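Local structure of possible galactose mutarotase (Streptomyces platensis subsp. rosaceus, 4RNL) at residues A[242-247]-A[278-283]; A[180-185]-A[304-309]. The protein probably interconverts the alpha and beta anomers of galactose or a related aldose. All coordinates share one frame; numbering follows the deposited sequence.

Interaction 1: A[242-247]-A[278-283]; sequences DHNFAL and GLQLYT
Gln280 reaches across from strand 278-282 to grip Asp242 on strand 242-246. Its CB leaves on the sheet face shared with Asp242, Asn244 and Tyr282, and CG comes within 4.1 Å of His243 O. The chain bends there (chi2 79°), setting CD 3.7 Å from His243 C. At the tip Gln280 OE1 lies 3.4 Å from Asn244 CB and takes a hydrogen bond from Gln310. Gln280 NE2 donates to Asp242 OD1 at 3.1 Å, fairly straight but from above the carboxylate plane. Water 1 accepts from the same NE2 and donates to Asp242 O. Tyr282 flanks the carboxylate, with CD1 3.6 Å from Asp242 CG. An alanine here would remove the amide, and the Asp242 carboxylate, left without that donor, would probably turn more easily, with Gln310 losing an acceptor. Beneath, the strands pair antiparallel: His243 with Leu281 and Phe245 with Leu279 each exchange two backbone bonds. On the opposite sheet face, Phe245 brings CE1 to 3.7 Å from Leu281 CB, against leucines of strand 199-202. Phe245, Leu279 and Leu281 thus make an apolar patch, while on the other face Gln280 is a second-shell support for Asp242, whose OD1 also bonds a glycerol in the probable sugar pocket.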
loop_
_atom_site.group_PDB
_atom_site.type_symbol
_atom_site.label_atom_id
_atom_site.label_comp_id
_atom_site.label_asym_id
_atom_site.label_seq_id
_atom_site.Cartn_x
_atom_site.Cartn_y
_atom_site.Cartn_z
ATOM N N ASP A 242 6.475 8.714 9.307
ATOM C CA ASP A 242 5.661 8.912 8.118
ATOM C C ASP A 242 6.646 9.395 7.070
ATOM O O ASP A 242 6.628 10.560 6.667
ATOM C CB ASP A 242 4.571 9.952 8.370
ATOM C CG ASP A 242 3.601 10.074 7.208
ATOM O OD1 ASP A 242 3.694 9.257 6.258
ATOM O OD2 ASP A 242 2.740 10.984 7.248
ATOM N N HIS A 243 7.538 8.490 6.673
ATOM C CA HIS A 243 8.731 8.848 5.911
ATOM C C HIS A 243 9.024 7.838 4.823
ATOM O O HIS A 243 8.793 6.639 4.998
ATOM C CB HIS A 243 9.936 8.920 6.845
ATOM C CG HIS A 243 9.851 10.034 7.840
ATOM N ND1 HIS A 243 9.111 9.936 8.998
ATOM C CD2 HIS A 243 10.386 11.276 7.834
ATOM C CE1 HIS A 243 9.212 11.066 9.678
ATOM N NE2 HIS A 243 9.985 11.895 8.995
ATOM N N ASN A 244 9.529 8.339 3.698
ATOM C CA ASN A 244 9.976 7.502 2.599
ATOM C C ASN A 244 11.443 7.134 2.775
ATOM O O ASN A 244 12.280 7.998 3.064
ATOM C CB ASN A 244 9.799 8.254 1.268
ATOM C CG ASN A 244 10.407 7.511 0.086
ATOM O OD1 ASN A 244 9.816 6.559 -0.435
ATOM N ND2 ASN A 244 11.584 7.957 -0.356
ATOM N N PHE A 245 11.747 5.853 2.593
ATOM C CA PHE A 245 13.125 5.373 2.565
ATOM C C PHE A 245 13.566 5.116 1.121
ATOM O O PHE A 245 12.808 4.575 0.322
ATOM C CB PHE A 245 13.248 4.097 3.416
ATOM C CG PHE A 245 13.064 4.347 4.885
ATOM C CD1 PHE A 245 11.789 4.473 5.428
ATOM C CD2 PHE A 245 14.166 4.524 5.712
ATOM C CE1 PHE A 245 11.609 4.740 6.773
ATOM C CE2 PHE A 245 13.995 4.788 7.065
ATOM C CZ PHE A 245 12.725 4.904 7.596
ATOM N N ALA A 246 14.789 5.527 0.790
ATOM C CA ALA A 246 15.370 5.240 -0.516
ATOM C C ALA A 246 16.014 3.857 -0.452
ATOM O O ALA A 246 17.093 3.680 0.119
ATOM C CB ALA A 246 16.410 6.311 -0.880
ATOM N N LEU A 247 15.342 2.870 -1.026
ATOM C CA LEU A 247 15.816 1.497 -0.955
ATOM C C LEU A 247 17.114 1.325 -1.718
ATOM O O LEU A 247 17.267 1.851 -2.824
ATOM C CB LEU A 247 14.744 0.559 -1.526
ATOM C CG LEU A 247 13.410 0.695 -0.797
ATOM C CD1 LEU A 247 12.346 -0.192 -1.442
ATOM C CD2 LEU A 247 13.592 0.329 0.669
ATOM N N GLY A 278 11.376 2.935 -3.473
ATOM C CA GLY A 278 11.072 3.594 -2.218
ATOM C C GLY A 278 10.100 2.817 -1.353
ATOM O O GLY A 278 9.382 1.924 -1.817
ATOM N N LEU A 279 10.082 3.166 -0.074
ATOM C CA LEU A 279 9.147 2.557 0.855
ATOM C C LEU A 279 8.704 3.616 1.843
ATOM O O LEU A 279 9.531 4.229 2.509
ATOM C CB LEU A 279 9.813 1.375 1.572
ATOM C CG LEU A 279 9.011 0.581 2.610
ATOM C CD1 LEU A 279 9.513 -0.854 2.668
ATOM C CD2 LEU A 279 9.170 1.190 3.987
ATOM N N GLN A 280 7.396 3.825 1.945
ATOM C CA GLN A 280 6.864 4.719 2.962
ATOM C C GLN A 280 6.592 3.899 4.215
ATOM O O GLN A 280 5.880 2.905 4.162
ATOM C CB GLN A 280 5.554 5.356 2.483
ATOM C CG GLN A 280 5.067 6.518 3.348
ATOM C CD GLN A 280 5.803 7.805 3.052
ATOM O OE1 GLN A 280 6.530 7.904 2.055
ATOM N NE2 GLN A 280 5.634 8.800 3.921
ATOM N N LEU A 281 7.166 4.308 5.340
ATOM C CA LEU A 281 6.878 3.665 6.615
ATOM C C LEU A 281 5.921 4.596 7.342
ATOM O O LEU A 281 6.249 5.747 7.574
ATOM C CB LEU A 281 8.171 3.499 7.422
ATOM C CG LEU A 281 8.017 3.034 8.871
ATOM C CD1 LEU A 281 7.285 1.714 8.921
ATOM C CD2 LEU A 281 9.385 2.911 9.539
ATOM N N TYR A 282 4.727 4.119 7.668
ATOM C CA TYR A 282 3.766 4.962 8.370
ATOM C C TYR A 282 3.218 4.218 9.570
ATOM O O TYR A 282 2.705 3.110 9.442
ATOM C CB TYR A 282 2.630 5.416 7.439
ATOM C CG TYR A 282 1.598 6.247 8.166
ATOM C CD1 TYR A 282 1.977 7.355 8.918
ATOM C CD2 TYR A 282 0.247 5.917 8.114
ATOM C CE1 TYR A 282 1.033 8.117 9.609
ATOM C CE2 TYR A 282 -0.705 6.669 8.790
ATOM C CZ TYR A 282 -0.305 7.766 9.531
ATOM O OH TYR A 282 -1.246 8.505 10.203
ATOM N N THR A 283 3.339 4.826 10.742
ATOM C CA THR A 283 2.973 4.146 11.980
ATOM C C THR A 283 1.574 4.476 12.499
ATOM O O THR A 283 1.308 4.295 13.680
ATOM C CB THR A 283 4.013 4.407 13.092
ATOM O OG1 THR A 283 4.241 5.822 13.207
ATOM C CG2 THR A 283 5.329 3.729 12.741
HETATM O O HOH W 1 6.910 11.530 4.040
#

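Interaction 2: A[180-185]-A[304-309]; sequences TNHTYL and GLALET. With GOL (glycerol), chain E.
With CG anti to its backbone N (chi1 -155°), the ring of His182 is brought to Glu308, whose own CG lies anti to the carbonyl carbon (chi1 -44°) at the start of an otherwise extended chain. Glu308 OE2 sits 3.3 Å above the plane of the His182 ring, offset toward the rim, with carboxylate and ring 32° apart. The two are joined by glycerol: His182 NE2 donates to its O1 at 2.9 Å, and O1 donates to Glu308 OE2. Arg88, His113 and Asp242 complete the glycerol site, a grouping consistent with the sugar pocket of galactose mutarotases, which lies over one sheet of their beta-sandwich. Strand 180-185 is interrupted here. Asn181 OD1 closes an Asx turn by accepting from Thr183 N (3.0 Å) and also takes the hydroxyl of Thr183, while waters bridge the parted backbones: water 2 accepts from Thr309 N and donates to Asn181 O. Pairing resumes at Leu185 and Leu305, which exchange two backbone bonds. Next to them Ala306 CB makes a CH-pi contact 4.1 Å from the Tyr184 ring centroid, and Tyr184 OH bonds Ser76 O. At the far end Thr180 OG1 donates to Thr309 O at 2.7 Å.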
loop_
_atom_site.group_PDB
_atom_site.type_symbol
_atom_site.label_atom_id
_atom_site.label_comp_id
_atom_site.label_asym_id
_atom_site.label_seq_id
_atom_site.Cartn_x
_atom_site.Cartn_y
_atom_site.Cartn_z
ATOM N N THR A 180 0.410 1.846 -5.248
ATOM C CA THR A 180 0.904 1.069 -4.113
ATOM C C THR A 180 -0.273 0.430 -3.419
ATOM O O THR A 180 -1.425 0.709 -3.753
ATOM C CB THR A 180 1.667 1.939 -3.086
ATOM O OG1 THR A 180 2.348 1.087 -2.148
ATOM C CG2 THR A 180 0.715 2.852 -2.319
ATOM N N ASN A 181 0.016 -0.438 -2.462
ATOM C CA ASN A 181 -1.037 -0.946 -1.594
ATOM C C ASN A 181 -0.774 -0.465 -0.179
ATOM O O ASN A 181 0.352 -0.556 0.323
ATOM C CB ASN A 181 -1.135 -2.468 -1.637
ATOM C CG ASN A 181 -2.301 -2.975 -0.808
ATOM O OD1 ASN A 181 -2.182 -3.146 0.403
ATOM N ND2 ASN A 181 -3.455 -3.139 -1.447
ATOM N N HIS A 182 -1.815 0.058 0.456
ATOM C CA HIS A 182 -1.684 0.751 1.732
ATOM C C HIS A 182 -2.107 -0.149 2.902
ATOM O O HIS A 182 -2.668 0.325 3.886
ATOM C CB HIS A 182 -2.554 2.006 1.681
ATOM C CG HIS A 182 -2.115 3.103 2.601
ATOM N ND1 HIS A 182 -2.051 2.948 3.968
ATOM C CD2 HIS A 182 -1.758 4.387 2.350
ATOM C CE1 HIS A 182 -1.657 4.082 4.521
ATOM N NE2 HIS A 182 -1.476 4.974 3.562
ATOM N N THR A 183 -1.846 -1.448 2.792
ATOM C CA THR A 183 -2.110 -2.374 3.899
ATOM C C THR A 183 -1.305 -1.959 5.148
ATOM O O THR A 183 -0.121 -1.628 5.048
ATOM C CB THR A 183 -1.757 -3.829 3.485
ATOM O OG1 THR A 183 -2.784 -4.349 2.617
ATOM C CG2 THR A 183 -1.641 -4.740 4.698
ATOM N N TYR A 184 -1.955 -1.932 6.310
ATOM C CA TYR A 184 -1.243 -1.824 7.581
ATOM C C TYR A 184 -1.307 -3.195 8.243
ATOM O O TYR A 184 -2.377 -3.841 8.265
ATOM C CB TYR A 184 -1.936 -0.889 8.575
ATOM C CG TYR A 184 -2.227 0.551 8.203
ATOM C CD1 TYR A 184 -3.133 0.867 7.194
ATOM C CD2 TYR A 184 -1.669 1.594 8.937
ATOM C CE1 TYR A 184 -3.438 2.188 6.898
ATOM C CE2 TYR A 184 -1.970 2.910 8.654
ATOM C CZ TYR A 184 -2.856 3.199 7.638
ATOM O OH TYR A 184 -3.166 4.512 7.361
ATOM N N LEU A 185 -0.196 -3.619 8.837
ATOM C CA LEU A 185 -0.136 -4.924 9.479
ATOM C C LEU A 185 0.226 -4.823 10.956
ATOM O O LEU A 185 1.039 -3.992 11.369
ATOM C CB LEU A 185 0.878 -5.826 8.762
ATOM C CG LEU A 185 0.501 -6.239 7.340
ATOM C CD1 LEU A 185 1.701 -6.843 6.638
ATOM C CD2 LEU A 185 -0.681 -7.213 7.369
ATOM N N GLY A 304 -1.196 -0.606 13.786
ATOM C CA GLY A 304 -0.586 -1.359 12.700
ATOM C C GLY A 304 0.441 -0.505 11.976
ATOM O O GLY A 304 0.513 0.703 12.210
ATOM N N LEU A 305 1.238 -1.127 11.109
ATOM C CA LEU A 305 2.301 -0.422 10.396
ATOM C C LEU A 305 2.067 -0.578 8.917
ATOM O O LEU A 305 1.844 -1.692 8.441
ATOM C CB LEU A 305 3.663 -1.034 10.727
ATOM C CG LEU A 305 3.936 -1.218 12.215
ATOM C CD1 LEU A 305 5.199 -2.037 12.431
ATOM C CD2 LEU A 305 4.043 0.145 12.882
ATOM N N ALA A 306 2.114 0.528 8.183
ATOM C CA ALA A 306 2.010 0.443 6.730
ATOM C C ALA A 306 3.401 0.537 6.121
ATOM O O ALA A 306 4.161 1.461 6.423
ATOM C CB ALA A 306 1.105 1.549 6.175
ATOM N N LEU A 307 3.734 -0.433 5.271
ATOM C CA LEU A 307 4.979 -0.407 4.509
ATOM C C LEU A 307 4.585 -0.337 3.046
ATOM O O LEU A 307 4.276 -1.354 2.436
ATOM C CB LEU A 307 5.791 -1.676 4.768
ATOM C CG LEU A 307 6.199 -1.921 6.222
ATOM C CD1 LEU A 307 6.769 -3.324 6.405
ATOM C CD2 LEU A 307 7.214 -0.903 6.635
ATOM N N GLU A 308 4.562 0.869 2.494
ATOM C CA GLU A 308 4.052 1.079 1.144
ATOM C C GLU A 308 5.190 1.239 0.162
ATOM O O GLU A 308 5.923 2.234 0.202
ATOM C CB GLU A 308 3.177 2.335 1.097
ATOM C CG GLU A 308 2.208 2.442 2.259
ATOM C CD GLU A 308 1.811 3.874 2.538
ATOM O OE1 GLU A 308 1.556 4.608 1.568
ATOM O OE2 GLU A 308 1.776 4.269 3.722
ATOM N N THR A 309 5.330 0.272 -0.736
ATOM C CA THR A 309 6.386 0.342 -1.745
ATOM C C THR A 309 5.936 1.306 -2.825
ATOM O O THR A 309 4.787 1.263 -3.267
ATOM C CB THR A 309 6.661 -1.041 -2.333
ATOM O OG1 THR A 309 5.442 -1.563 -2.862
ATOM C CG2 THR A 309 7.158 -1.998 -1.234
HETATM C C1 GOL E . 1.185 7.526 4.394
HETATM O O1 GOL E . 0.666 6.903 3.245
HETATM C C2 GOL E . 0.955 9.036 4.337
HETATM O O2 GOL E . 2.193 9.715 4.146
HETATM C C3 GOL E . 0.307 9.458 5.657
HETATM O O3 GOL E . 0.329 10.861 5.810
HETATM O O HOH W 2 2.871 -1.726 -0.471
HETATM O O HOH W 3 2.462 -2.340 -3.072
HETATM O O HOH W 4 2.556 -3.215 5.980
HETATM O O HOH W 5 1.916 -2.823 3.426
#

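Interaction 2 is buried throughout and interaction 1 mostly, with its Asp242 end partly open. Both belong to one antiparallel sheet, in which strands 278-282 and 305-310 are neighbours: Gln280 N probably bonds Glu308 O at 2.8 Å, and Tyr282 O probably accepts from Ala306 N. The centre of interaction 2 lies about 4 Å from the centre of the folded chain, that of interaction 1 about 11 Å. Pairing is regular in 242-247 with 278-283, whereas 180-185 parts from 304-309 in its middle, where waters bridge the backbones. The same glycerol touches both, taken by Asp242 from one and by His182 and Glu308 from the other. Behind the sheet, Leu281 CD1 packs against Leu307 CD2.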